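Local coordinates for ThiS/MoaD family protein (Amycolatopsis orientalis, PDB 4N6E), which probably serves as a sulfur carrier of the CysO type, delivering sulfur to the thiosugar synthase BexX in 2-thiosugar biosynthesis, at residues A26-L29 with E30-D34. Sequence-based numbering, arbitrary orientation.
Sequences ATVL and EIIDD
The Glu30 carboxylate reaches back past the start of helix 28-38 to Ala26 and Thr27. CB of Glu30 lies 3.6 Å from Thr27 OG1, and CG comes nearer to the same oxygen. With CG beside the backbone N (chi1 -72°) and the chain extended beyond it, CD arrives 3.9 Å from Ala26 N and about as far from Thr27 OG1. At the tip, OE1 accepts from Ala26 N at 2.7 Å, the N-H meeting it nearly along the C-O axis, and takes a second, weak bond from Thr27 N at 3.5 Å. In the other direction Glu30 N donates to Thr27 OG1, 3.1 Å long with an N-H...O angle of 151°. Thr27, at the N-cap position just before the helix, thus caps Glu30 N through OG1. This bond and the weak one from Thr27 N make the pair a capping box, to which the Ala26 bond is additional, here opening the helix that packs against the sheet of this ubiquitin-like fold. Thr27 OG1 sits between its own backbone N and carbonyl carbon (chi1 61°), which directs it at the amide of Glu30. A valine here would probably leave Glu30 N without its capping acceptor, one of the amides the first helical turn cannot satisfy from within. Behind the cap, Ile32 N bonds to Val28 O at 3.0 Å, while their side chains run side by side, Val28 CG1 lying 3.9 Å from Ile32 CD1. Val28 also packs on Val65 and Ala73, and Ile31 rests on Val3 and Val5 of strand 3-6, so these two face the protein interior. On another face, Asp33 N bonds to Leu29 O at 3.0 Å, and Leu29 CD1 approaches the Asp33 carboxylate, whose OD1 forms a salt bridge with Lys43 of helix 42-46.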
loop_
_atom_site.group_PDB
_atom_site.type_symbol
_atom_site.label_atom_id
_atom_site.label_comp_id
_atom_site.label_asym_id
_atom_site.label_seq_id
_atom_site.Cartn_x
_atom_site.Cartn_y
_atom_site.Cartn_z
ATOM N N ALA B 26 25.617 -46.362 -28.444
ATOM C CA ALA B 26 26.854 -46.383 -27.660
ATOM C C ALA B 26 27.243 -44.998 -27.148
ATOM O O ALA B 26 27.797 -44.892 -26.061
ATOM C CB ALA B 26 27.989 -46.984 -28.478
ATOM N N THR B 27 26.987 -43.957 -27.941
ATOM C CA THR B 27 27.157 -42.584 -27.494
ATOM C C THR B 27 25.799 -42.006 -27.092
ATOM O O THR B 27 24.765 -42.633 -27.294
ATOM C CB THR B 27 27.770 -41.681 -28.587
ATOM O OG1 THR B 27 26.909 -41.651 -29.731
ATOM C CG2 THR B 27 29.156 -42.166 -28.996
ATOM N N VAL B 28 25.815 -40.813 -26.502
ATOM C CA VAL B 28 24.589 -40.101 -26.177
ATOM C C VAL B 28 23.849 -39.772 -27.462
ATOM O O VAL B 28 22.630 -39.887 -27.517
ATOM C CB VAL B 28 24.879 -38.790 -25.403
ATOM C CG1 VAL B 28 23.662 -37.871 -25.384
ATOM C CG2 VAL B 28 25.326 -39.101 -23.988
ATOM N N LEU B 29 24.602 -39.355 -28.481
ATOM C CA LEU B 29 24.030 -38.878 -29.737
ATOM C C LEU B 29 23.362 -39.994 -30.535
ATOM O O LEU B 29 22.401 -39.752 -31.273
ATOM C CB LEU B 29 25.108 -38.203 -30.587
ATOM C CG LEU B 29 24.724 -37.753 -32.001
ATOM C CD1 LEU B 29 23.515 -36.829 -31.986
ATOM C CD2 LEU B 29 25.914 -37.074 -32.673
ATOM N N GLU B 30 23.875 -41.211 -30.395
ATOM C CA GLU B 30 23.234 -42.371 -30.999
ATOM C C GLU B 30 21.907 -42.643 -30.299
ATOM O O GLU B 30 20.915 -42.937 -30.961
ATOM C CB GLU B 30 24.147 -43.608 -30.952
ATOM C CG GLU B 30 25.321 -43.532 -31.928
ATOM C CD GLU B 30 26.160 -44.801 -31.968
ATOM O OE1 GLU B 30 26.241 -45.524 -30.947
ATOM O OE2 GLU B 30 26.744 -45.073 -33.036
ATOM N N ILE B 31 21.885 -42.524 -28.974
ATOM C CA ILE B 31 20.652 -42.722 -28.197
ATOM C C ILE B 31 19.595 -41.671 -28.543
ATOM O O ILE B 31 18.393 -41.932 -28.445
ATOM C CB ILE B 31 20.910 -42.669 -26.677
ATOM C CG1 ILE B 31 21.840 -43.806 -26.247
ATOM C CG2 ILE B 31 19.604 -42.735 -25.896
ATOM C CD1 ILE B 31 21.190 -45.175 -26.196
ATOM N N ILE B 32 20.038 -40.485 -28.940
ATOM C CA ILE B 32 19.111 -39.435 -29.322
ATOM C C ILE B 32 18.524 -39.794 -30.691
ATOM O O ILE B 32 17.315 -39.985 -30.807
ATOM C CB ILE B 32 19.786 -38.040 -29.256
ATOM C CG1 ILE B 32 19.904 -37.616 -27.783
ATOM C CG2 ILE B 32 19.001 -36.992 -30.037
ATOM C CD1 ILE B 32 20.760 -36.388 -27.532
ATOM N N ASP B 33 19.388 -39.920 -31.699
ATOM C CA ASP B 33 18.995 -40.318 -33.063
ATOM C C ASP B 33 18.026 -41.519 -33.099
ATOM O O ASP B 33 17.077 -41.532 -33.880
ATOM C CB ASP B 33 20.243 -40.655 -33.894
ATOM C CG ASP B 33 21.058 -39.423 -34.285
ATOM O OD1 ASP B 33 20.518 -38.300 -34.257
ATOM O OD2 ASP B 33 22.247 -39.581 -34.635
ATOM N N ASP B 34 18.277 -42.510 -32.245
ATOM C CA ASP B 34 17.451 -43.725 -32.148
ATOM C C ASP B 34 16.047 -43.434 -31.598
ATOM O O ASP B 34 15.082 -44.132 -31.930
ATOM C CB ASP B 34 18.157 -44.756 -31.251
ATOM C CG ASP B 34 17.489 -46.122 -31.271
ATOM O OD1 ASP B 34 17.308 -46.682 -32.377
ATOM O OD2 ASP B 34 17.166 -46.647 -30.175
#